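Hypothetical protein (Streptococcus pneumoniae, PDB 2HIY) is of unknown function but belongs to the conserved bacterial DUF1697 family, with two four-stranded antiparallel sheets in each chain. Local coordinates at residues N91-W96 with G137-K142; L100-F105 with F143-Y148; K127-Y132 with K150-K155. One frame throughout, in Å; residues are numbered along the deposited sequence. Where two conformers were deposited one is given.

All three contacts build on one antiparallel sheet, ordered 129-133, 137-142, 102-108, 166-170. Contact 1 packs the loop 91-96 on strand 137-142; contact 2 joins the start of strand 102-108 to the loop 143-148; contact 3 ties strand 129-133 to helix 152-156. Backbone pairing links them: Lys-142 N lies 2.8 Å from Arg-102 O, and Gly-141 N lies 2.8 Å from Val-130 O. Contacts 2 and 3 are closest, their centres about 8 Å apart. No active site is established; bound glycerol, probably from the crystallisation liquor, lies about 4 Å from the side chain of Tyr-148 and about 4 Å from that of Tyr-153, and a magnesium ion about 7 Å from that of Ala-101.

Contact 1 of 3, residues N91-W96 with G137-K142; sequences NLPAWW and GIFWGK
Lys-142 NZ is the best-held polar atom here, with two oxygen partners: it donates to Trp-140 O at 2.9 Å, from well above the carbonyl plane, and forms a salt bridge with Asp-104. It belongs to strand 137-142, an inner strand of a four-stranded antiparallel sheet, and Tyr-153 adds a cation-pi contact. The contact with loop 91-96 is instead made largely by the side chain of Phe-139, and it is apolar. Phe-139 points toward the loop, CG anti to its own carbonyl carbon (chi1 -56°). Pro-93 covers one face of the ring: its CD lies 3.5 Å from the ring centroid and only 3° off the normal, a CH-pi contact. The CD1 edge of the same ring points at the face of Trp-96, a T-shaped pair with planes at 75°; the centroid of the six-membered ring of Trp-96 is 4.9 Å from that of the Phe-139 ring. Leu-92 contributes a methyl, CD2, at 3.6 Å from Phe-139 CE1. Trp-95 approaches differently, with the outer rim of its benzene ring directed at the strand. Its CH2 sits 3.7 Å from Phe-139 CB, and Phe-139 O lies near the plane of the indole, at its edge. Phe-174 of helix 171-182 meets Trp-96 edge-to-face, so the loop is joined to that helix as well as to the sheet. The indole rim also reaches the Gly-141 backbone, with Trp-95 CZ3 3.6 Å from Gly-141 N.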
loop_
_atom_site.group_PDB
_atom_site.type_symbol
_atom_site.label_atom_id
_atom_site.label_comp_id
_atom_site.label_asym_id
_atom_site.label_seq_id
_atom_site.Cartn_x
_atom_site.Cartn_y
_atom_site.Cartn_z
ATOM N N ASN D 91 30.485 17.428 -18.889
ATOM C CA ASN D 91 29.556 18.535 -18.949
ATOM C C ASN D 91 28.474 18.442 -17.858
ATOM O O ASN D 91 27.293 18.668 -18.127
ATOM C CB ASN D 91 28.914 18.548 -20.336
ATOM C CG ASN D 91 29.949 18.683 -21.446
ATOM O OD1 ASN D 91 30.439 19.782 -21.694
ATOM N ND2 ASN D 91 30.318 17.560 -22.091
ATOM N N LEU D 92 28.872 18.099 -16.632
ATOM C CA LEU D 92 27.928 17.985 -15.530
ATOM C C LEU D 92 27.668 19.364 -14.976
ATOM O O LEU D 92 28.600 20.148 -14.807
ATOM C CB LEU D 92 28.497 17.132 -14.388
ATOM C CG LEU D 92 28.880 15.684 -14.723
ATOM C CD1 LEU D 92 29.612 14.980 -13.570
ATOM C CD2 LEU D 92 27.630 14.899 -15.119
ATOM N N PRO D 93 26.411 19.657 -14.642
ATOM C CA PRO D 93 26.143 20.928 -13.961
ATOM C C PRO D 93 26.899 21.004 -12.625
ATOM O O PRO D 93 27.058 19.984 -11.943
ATOM C CB PRO D 93 24.629 20.895 -13.728
ATOM C CG PRO D 93 24.103 19.939 -14.819
ATOM C CD PRO D 93 25.177 18.888 -14.921
ATOM N N ALA D 94 27.293 22.193 -12.196
ATOM C CA ALA D 94 28.023 22.305 -10.924
ATOM C C ALA D 94 27.143 21.859 -9.769
ATOM O O ALA D 94 27.626 21.264 -8.782
ATOM C CB ALA D 94 28.524 23.717 -10.725
ATOM N N TRP D 95 25.837 22.057 -9.888
ATOM C CA TRP D 95 24.939 21.700 -8.790
ATOM C C TRP D 95 24.708 20.199 -8.711
ATOM O O TRP D 95 24.223 19.693 -7.696
ATOM C CB TRP D 95 23.617 22.462 -8.915
ATOM C CG TRP D 95 22.961 22.383 -10.279
ATOM C CD1 TRP D 95 23.024 23.330 -11.266
ATOM C CD2 TRP D 95 22.107 21.344 -10.766
ATOM N NE1 TRP D 95 22.268 22.936 -12.353
ATOM C CE2 TRP D 95 21.706 21.723 -12.063
ATOM C CE3 TRP D 95 21.647 20.124 -10.245
ATOM C CZ2 TRP D 95 20.839 20.938 -12.839
ATOM C CZ3 TRP D 95 20.791 19.353 -11.032
ATOM C CH2 TRP D 95 20.417 19.761 -12.309
ATOM N N TRP D 96 25.064 19.464 -9.761
ATOM C CA TRP D 96 24.810 18.033 -9.774
ATOM C C TRP D 96 25.599 17.302 -8.707
ATOM O O TRP D 96 25.194 16.219 -8.269
ATOM C CB TRP D 96 25.131 17.481 -11.163
ATOM C CG TRP D 96 24.870 16.013 -11.408
ATOM C CD1 TRP D 96 25.797 15.059 -11.624
ATOM C CD2 TRP D 96 23.584 15.393 -11.550
ATOM N NE1 TRP D 96 25.186 13.847 -11.879
ATOM C CE2 TRP D 96 23.829 14.020 -11.811
ATOM C CE3 TRP D 96 22.263 15.849 -11.455
ATOM C CZ2 TRP D 96 22.794 13.113 -12.045
ATOM C CZ3 TRP D 96 21.240 14.940 -11.650
ATOM C CH2 TRP D 96 21.511 13.577 -11.936
ATOM N N GLY D 137 20.206 13.143 -21.852
ATOM C CA GLY D 137 19.002 13.272 -21.069
ATOM C C GLY D 137 19.042 14.550 -20.269
ATOM O O GLY D 137 19.863 15.430 -20.509
ATOM N N ILE D 138 18.146 14.597 -19.287
ATOM C CA ILE D 138 17.924 15.831 -18.508
ATOM C C ILE D 138 18.388 15.616 -17.077
ATOM O O ILE D 138 17.943 14.669 -16.416
ATOM C CB ILE D 138 16.422 16.207 -18.470
ATOM C CG1 ILE D 138 15.875 16.270 -19.895
ATOM C CG2 ILE D 138 16.220 17.556 -17.754
ATOM C CD1 ILE D 138 14.366 16.490 -19.968
ATOM N N PHE D 139 19.315 16.453 -16.589
ATOM C CA PHE D 139 19.617 16.498 -15.166
ATOM C C PHE D 139 18.537 17.308 -14.465
ATOM O O PHE D 139 18.235 18.413 -14.912
ATOM C CB PHE D 139 20.941 17.243 -14.921
ATOM C CG PHE D 139 22.147 16.689 -15.656
ATOM C CD1 PHE D 139 22.951 15.737 -15.039
ATOM C CD2 PHE D 139 22.519 17.167 -16.930
ATOM C CE1 PHE D 139 24.099 15.247 -15.679
ATOM C CE2 PHE D 139 23.640 16.677 -17.572
ATOM C CZ PHE D 139 24.447 15.725 -16.929
ATOM N N TRP D 140 17.985 16.820 -13.359
ATOM C CA TRP D 140 16.889 17.562 -12.717
ATOM C C TRP D 140 16.994 17.413 -11.228
ATOM O O TRP D 140 16.842 16.304 -10.662
ATOM C CB TRP D 140 15.560 17.053 -13.252
ATOM C CG TRP D 140 14.379 17.932 -13.077
ATOM C CD1 TRP D 140 14.109 18.855 -12.086
ATOM C CD2 TRP D 140 13.260 17.970 -13.961
ATOM N NE1 TRP D 140 12.880 19.469 -12.300
ATOM C CE2 TRP D 140 12.344 18.936 -13.455
ATOM C CE3 TRP D 140 12.932 17.280 -15.143
ATOM C CZ2 TRP D 140 11.121 19.221 -14.097
ATOM C CZ3 TRP D 140 11.720 17.562 -15.780
ATOM C CH2 TRP D 140 10.837 18.531 -15.250
ATOM N N GLY D 141 17.320 18.521 -10.558
ATOM C CA GLY D 141 17.567 18.531 -9.115
ATOM C C GLY D 141 16.421 19.241 -8.431
ATOM O O GLY D 141 15.901 20.238 -8.936
ATOM N N LYS D 142 16.028 18.701 -7.286
ATOM C CA LYS D 142 15.020 19.332 -6.451
ATOM C C LYS D 142 15.675 19.632 -5.099
ATOM O O LYS D 142 16.250 18.750 -4.458
ATOM C CB LYS D 142 13.801 18.390 -6.290
ATOM C CG LYS D 142 12.886 18.255 -7.536
ATOM C CD LYS D 142 13.470 17.501 -8.723
ATOM C CE LYS D 142 13.888 16.096 -8.402
ATOM N NZ LYS D 142 14.241 15.363 -9.671
#

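Contact 2 of 3, residues L100-F105 with F143-Y148; sequences LARKDF and FSEESY
This is a surface contact of salt bridge and cation-pi stack, set where strand 102-108 begins at a classic beta bulge, in which Ala-101 and Arg-102 both face Lys-142 of the adjacent strand. The partner is the loop leaving strand 137-142. Arg-102, extended from CG to NE, grips Glu-145 side-on with two nitrogens: NE donates to Glu-145 OE2 at 3.0 Å and NH2 to Glu-145 OE1 at 2.9 Å. Both oxygens lie close to the guanidinium plane, but the carboxylate is turned 41° against it, so OE1 is met on its syn lone pair and OE2 from above the carboxylate plane. One guanidinium face lies on the Tyr-148 ring, planes at 21°, with Arg-102 CZ 3.9 Å from the ring centroid. The cation is thus held at its edge and on one face. Gln-116 of a second subunit also packs on Arg-102. Nearer the bulge, Ala-101 N donates to Phe-143 O at 3.2 Å, and Leu-100 lies alongside the Phe-143 ring. Ser-144 OG accepts from Glu-146 N, two residues on, an ST turn. A water lies 2.6 Å from Glu-145 OE2 and 2.8 Å from Ala-101 O.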
loop_
_atom_site.group_PDB
_atom_site.type_symbol
_atom_site.label_atom_id
_atom_site.label_comp_id
_atom_site.label_asym_id
_atom_site.label_seq_id
_atom_site.Cartn_x
_atom_site.Cartn_y
_atom_site.Cartn_z
ATOM N N LEU D 100 21.625 18.284 -2.896
ATOM C CA LEU D 100 20.213 18.582 -3.110
ATOM C C LEU D 100 19.427 17.417 -2.568
ATOM O O LEU D 100 19.916 16.273 -2.555
ATOM C CB LEU D 100 19.941 18.702 -4.607
ATOM C CG LEU D 100 20.266 20.072 -5.209
ATOM C CD1 LEU D 100 21.767 20.357 -5.260
ATOM C CD2 LEU D 100 19.695 20.113 -6.620
ATOM N N ALA D 101 18.185 17.682 -2.188
ATOM C CA ALA D 101 17.371 16.619 -1.597
ATOM C C ALA D 101 17.169 15.473 -2.555
ATOM O O ALA D 101 17.223 14.307 -2.155
ATOM C CB ALA D 101 16.034 17.132 -1.135
ATOM N N ARG D 102 16.930 15.777 -3.829
ATOM C CA ARG D 102 16.709 14.724 -4.838
ATOM C C ARG D 102 17.377 15.129 -6.144
ATOM O O ARG D 102 17.242 16.286 -6.580
ATOM C CB ARG D 102 15.217 14.494 -5.067
ATOM C CG ARG D 102 14.536 14.050 -3.782
ATOM C CD ARG D 102 13.265 13.402 -4.051
ATOM N NE ARG D 102 12.460 13.304 -2.841
ATOM C CZ ARG D 102 11.273 12.716 -2.832
ATOM N NH1 ARG D 102 10.819 12.152 -3.951
ATOM N NH2 ARG D 102 10.565 12.666 -1.723
ATOM N N LYS D 103 18.046 14.198 -6.794
ATOM C CA LYS D 103 18.662 14.425 -8.097
ATOM C C LYS D 103 18.342 13.259 -8.994
ATOM O O LYS D 103 18.616 12.129 -8.613
ATOM C CB LYS D 103 20.156 14.603 -7.975
ATOM C CG LYS D 103 20.563 15.869 -7.196
ATOM C CD LYS D 103 22.070 16.036 -7.080
ATOM C CE LYS D 103 22.672 14.971 -6.154
ATOM N NZ LYS D 103 24.108 15.235 -5.827
ATOM N N ASP D 104 17.765 13.528 -10.139
ATOM C CA ASP D 104 17.402 12.499 -11.101
ATOM C C ASP D 104 17.945 12.813 -12.473
ATOM O O ASP D 104 18.084 13.988 -12.832
ATOM C CB ASP D 104 15.891 12.374 -11.145
ATOM C CG ASP D 104 15.337 11.978 -9.784
ATOM O OD1 ASP D 104 15.620 10.843 -9.336
ATOM O OD2 ASP D 104 14.679 12.809 -9.113
ATOM N N PHE D 105 18.231 11.757 -13.242
ATOM C CA PHE D 105 18.588 11.941 -14.636
ATOM C C PHE D 105 17.485 11.276 -15.451
ATOM O O PHE D 105 17.175 10.108 -15.216
ATOM C CB PHE D 105 19.933 11.310 -14.965
ATOM C CG PHE D 105 20.498 11.781 -16.282
ATOM C CD1 PHE D 105 21.085 13.024 -16.371
ATOM C CD2 PHE D 105 20.399 11.009 -17.429
ATOM C CE1 PHE D 105 21.614 13.474 -17.561
ATOM C CE2 PHE D 105 20.928 11.436 -18.608
ATOM C CZ PHE D 105 21.534 12.688 -18.685
ATOM N N PHE D 143 15.593 20.881 -4.650
ATOM C CA PHE D 143 16.450 21.310 -3.540
ATOM C C PHE D 143 16.057 20.777 -2.206
ATOM O O PHE D 143 16.948 20.508 -1.383
ATOM C CB PHE D 143 16.555 22.826 -3.495
ATOM C CG PHE D 143 17.316 23.391 -4.644
ATOM C CD1 PHE D 143 18.697 23.277 -4.674
ATOM C CD2 PHE D 143 16.683 24.028 -5.693
ATOM C CE1 PHE D 143 19.432 23.784 -5.753
ATOM C CE2 PHE D 143 17.407 24.550 -6.795
ATOM C CZ PHE D 143 18.789 24.410 -6.807
ATOM N N SER D 144 14.760 20.604 -1.953
ATOM C CA SER D 144 14.346 20.327 -0.568
ATOM C C SER D 144 13.150 19.420 -0.469
ATOM O O SER D 144 12.186 19.551 -1.224
ATOM C CB SER D 144 14.018 21.658 0.112
ATOM O OG SER D 144 13.518 21.424 1.426
ATOM N N GLU D 145 13.161 18.536 0.525
ATOM C CA GLU D 145 11.974 17.743 0.793
ATOM C C GLU D 145 10.773 18.606 1.167
ATOM O O GLU D 145 9.636 18.248 0.828
ATOM C CB GLU D 145 12.245 16.727 1.920
ATOM C CG GLU D 145 13.274 15.630 1.538
ATOM C CD GLU D 145 12.782 14.610 0.514
ATOM O OE1 GLU D 145 11.561 14.493 0.304
ATOM O OE2 GLU D 145 13.623 13.912 -0.095
ATOM N N GLU D 146 10.990 19.732 1.826
ATOM C CA GLU D 146 9.857 20.560 2.257
ATOM C C GLU D 146 9.132 21.278 1.113
ATOM O O GLU D 146 7.965 21.655 1.267
ATOM C CB GLU D 146 10.296 21.564 3.320
ATOM C CG GLU D 146 9.224 22.565 3.769
ATOM C CD GLU D 146 9.505 23.985 3.300
ATOM O OE1 GLU D 146 9.616 24.207 2.072
ATOM O OE2 GLU D 146 9.615 24.886 4.162
ATOM N N SER D 147 9.804 21.453 -0.029
ATOM C CA SER D 147 9.205 22.106 -1.175
ATOM C C SER D 147 8.977 21.134 -2.322
ATOM O O SER D 147 8.470 21.550 -3.368
ATOM C CB SER D 147 10.131 23.227 -1.633
ATOM O OG SER D 147 11.367 22.621 -1.999
ATOM N N TYR D 148 9.333 19.872 -2.151
ATOM C CA TYR D 148 9.302 18.932 -3.252
ATOM C C TYR D 148 7.908 18.808 -3.893
ATOM O O TYR D 148 7.784 18.724 -5.133
ATOM C CB TYR D 148 9.820 17.554 -2.790
ATOM C CG TYR D 148 9.726 16.513 -3.853
ATOM C CD1 TYR D 148 10.704 16.439 -4.823
ATOM C CD2 TYR D 148 8.622 15.648 -3.948
ATOM C CE1 TYR D 148 10.612 15.505 -5.863
ATOM C CE2 TYR D 148 8.537 14.715 -4.980
ATOM C CZ TYR D 148 9.539 14.659 -5.933
ATOM O OH TYR D 148 9.462 13.742 -6.985
HETATM O O HOH W 1 16.194 13.832 0.446
HETATM O O HOH W 2 10.943 11.601 -7.019
#

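Contact 3 of 3, residues K127-Y132 with K150-K155; sequences KDEVLY and KTAYHK
The carboxylate of Glu-129 faces the first turn of helix 152-156 and presents one oxygen to each of two successive backbone N-H groups. Ala-152 N donates to Glu-129 OE2 at 2.7 Å, and Tyr-153 N donates to Glu-129 OE1 at 3.0 Å; both bonds use the syn lone pairs and both bend to 158°. The side chain gets there from a crowded first torsion, CG between the backbone N and the carbonyl carbon (chi1 68°), and then runs extended toward the helix. The anti lone pair of OE2 takes a third N-H, as Lys-127 N donates to Glu-129 OE2 at 2.8 Å in an almost straight line (177°). Trp-140 NE1 supplies a fourth donor, to OE1. Four N-H groups therefore fix the rotation of this buried carboxylate; together with the positive end of the helix dipole they would probably favour its ionised form. Thr-151 crosses Glu-129 obliquely, its CB 3.5 Å from Glu-129 OE2, while its methyl CG2 lies 3.7 Å from Asp-128 O. Its hydroxyl serves the helix instead: at the N-cap position, Thr-151 OG1 accepts from His-154 N at 3.2 Å, and it also bonds to Tyr-148 O. Asp-128 is the centre of an inverse gamma turn leading into the strand. Lys-127 bends at chi2 and lays CG 3.6 Å from Lys-150 O, its ammonium leading away. The ring of Tyr-153 also turns away from segment 127-132, to meet Trp-140 edge-to-face. Glu-129 thus ties the edge strand 129-133 to helix 152-156, whose Tyr-153 side chain lies against strands 137-142 and 102-108, while its His-154 ring meets His-70 of a third subunit.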
loop_
_atom_site.group_PDB
_atom_site.type_symbol
_atom_site.label_atom_id
_atom_site.label_comp_id
_atom_site.label_asym_id
_atom_site.label_seq_id
_atom_site.Cartn_x
_atom_site.Cartn_y
_atom_site.Cartn_z
ATOM N N LYS D 127 9.726 25.536 -9.894
ATOM C CA LYS D 127 9.722 26.133 -8.564
ATOM C C LYS D 127 11.057 25.788 -7.876
ATOM O O LYS D 127 12.090 26.269 -8.354
ATOM C CB LYS D 127 8.493 25.717 -7.771
ATOM C CG LYS D 127 7.174 26.233 -8.414
ATOM C CD LYS D 127 7.023 27.720 -8.157
ATOM C CE LYS D 127 5.687 28.258 -8.633
ATOM N NZ LYS D 127 5.585 29.688 -8.190
ATOM N N ASP D 128 11.056 24.967 -6.832
ATOM C CA ASP D 128 12.311 24.844 -6.059
ATOM C C ASP D 128 13.162 23.703 -6.641
ATOM O O ASP D 128 13.374 22.647 -6.039
ATOM C CB ASP D 128 12.019 24.609 -4.589
ATOM C CG ASP D 128 13.241 24.815 -3.697
ATOM O OD1 ASP D 128 14.189 25.505 -4.156
ATOM O OD2 ASP D 128 13.208 24.270 -2.565
ATOM N N GLU D 129 13.665 23.973 -7.840
ATOM C CA GLU D 129 14.304 22.947 -8.636
ATOM C C GLU D 129 15.122 23.600 -9.712
ATOM O O GLU D 129 14.964 24.798 -9.996
ATOM C CB GLU D 129 13.231 22.026 -9.260
ATOM C CG GLU D 129 12.384 22.720 -10.323
ATOM C CD GLU D 129 11.030 22.087 -10.467
ATOM O OE1 GLU D 129 10.959 20.880 -10.807
ATOM O OE2 GLU D 129 10.022 22.773 -10.203
ATOM N N VAL D 130 15.943 22.776 -10.353
ATOM C CA VAL D 130 16.861 23.225 -11.378
ATOM C C VAL D 130 17.044 22.080 -12.371
ATOM O O VAL D 130 17.162 20.914 -11.973
ATOM C CB VAL D 130 18.210 23.647 -10.764
ATOM C CG1 VAL D 130 18.867 22.469 -10.034
ATOM C CG2 VAL D 130 19.132 24.250 -11.835
ATOM N N LEU D 131 17.053 22.387 -13.659
ATOM C CA LEU D 131 17.278 21.323 -14.628
ATOM C C LEU D 131 18.220 21.790 -15.717
ATOM O O LEU D 131 18.298 23.004 -15.986
ATOM C CB LEU D 131 15.955 20.745 -15.194
ATOM C CG LEU D 131 15.082 21.710 -16.014
ATOM C CD1 LEU D 131 15.428 21.660 -17.515
ATOM C CD2 LEU D 131 13.632 21.314 -15.886
ATOM N N TYR D 132 18.875 20.848 -16.372
ATOM C CA TYR D 132 19.804 21.162 -17.434
ATOM C C TYR D 132 19.661 20.104 -18.517
ATOM O O TYR D 132 19.678 18.919 -18.210
ATOM C CB TYR D 132 21.239 21.220 -16.892
ATOM C CG TYR D 132 22.257 21.614 -17.935
ATOM C CD1 TYR D 132 22.539 22.953 -18.146
ATOM C CD2 TYR D 132 22.907 20.665 -18.724
ATOM C CE1 TYR D 132 23.460 23.346 -19.099
ATOM C CE2 TYR D 132 23.818 21.053 -19.706
ATOM C CZ TYR D 132 24.064 22.397 -19.874
ATOM O OH TYR D 132 24.990 22.811 -20.825
ATOM N N LYS D 150 5.706 20.876 -4.408
ATOM C CA LYS D 150 5.361 22.028 -5.244
ATOM C C LYS D 150 6.211 22.134 -6.497
ATOM O O LYS D 150 6.016 23.050 -7.284
ATOM C CB LYS D 150 5.489 23.322 -4.438
ATOM C CG LYS D 150 4.467 23.458 -3.278
ATOM C CD LYS D 150 4.866 24.660 -2.370
ATOM C CE LYS D 150 3.999 24.774 -1.126
ATOM N NZ LYS D 150 2.723 25.498 -1.407
ATOM N N THR D 151 7.134 21.197 -6.704
ATOM C CA THR D 151 7.970 21.277 -7.884
ATOM C C THR D 151 7.224 20.840 -9.159
ATOM O O THR D 151 6.273 20.034 -9.108
ATOM C CB THR D 151 9.258 20.407 -7.764
ATOM O OG1 THR D 151 8.928 19.016 -7.610
ATOM C CG2 THR D 151 10.150 20.894 -6.618
ATOM N N ALA D 152 7.675 21.352 -10.300
ATOM C CA ALA D 152 7.152 20.888 -11.582
ATOM C C ALA D 152 7.475 19.421 -11.782
ATOM O O ALA D 152 6.675 18.685 -12.383
ATOM C CB ALA D 152 7.759 21.715 -12.697
ATOM N N TYR D 153 8.643 18.972 -11.335
ATOM C CA TYR D 153 8.988 17.559 -11.436
ATOM C C TYR D 153 7.889 16.690 -10.823
ATOM O O TYR D 153 7.397 15.733 -11.468
ATOM C CB TYR D 153 10.327 17.305 -10.730
ATOM C CG TYR D 153 10.849 15.906 -10.903
ATOM C CD1 TYR D 153 11.624 15.593 -12.010
ATOM C CD2 TYR D 153 10.595 14.902 -9.964
ATOM C CE1 TYR D 153 12.101 14.289 -12.226
ATOM C CE2 TYR D 153 11.060 13.585 -10.166
ATOM C CZ TYR D 153 11.825 13.308 -11.281
ATOM O OH TYR D 153 12.288 12.013 -11.436
ATOM N N HIS D 154 7.503 17.012 -9.604
ATOM C CA HIS D 154 6.463 16.250 -8.937
ATOM C C HIS D 154 5.089 16.454 -9.544
ATOM O O HIS D 154 4.346 15.466 -9.759
ATOM C CB HIS D 154 6.420 16.628 -7.465
ATOM C CG HIS D 154 5.293 15.984 -6.742
ATOM N ND1 HIS D 154 5.250 14.616 -6.540
ATOM C CD2 HIS D 154 4.157 16.497 -6.221
ATOM C CE1 HIS D 154 4.122 14.324 -5.908
ATOM N NE2 HIS D 154 3.450 15.442 -5.689
ATOM N N LYS D 155 4.711 17.725 -9.753
ATOM C CA LYS D 155 3.326 18.027 -10.128
ATOM C C LYS D 155 2.984 17.668 -11.535
ATOM O O LYS D 155 1.795 17.391 -11.796
ATOM C CB LYS D 155 3.034 19.501 -9.940
ATOM C CG LYS D 155 3.024 19.877 -8.459
ATOM C CD LYS D 155 2.861 21.373 -8.277
ATOM C CE LYS D 155 1.533 21.852 -8.817
ATOM N NZ LYS D 155 1.376 23.312 -8.537
#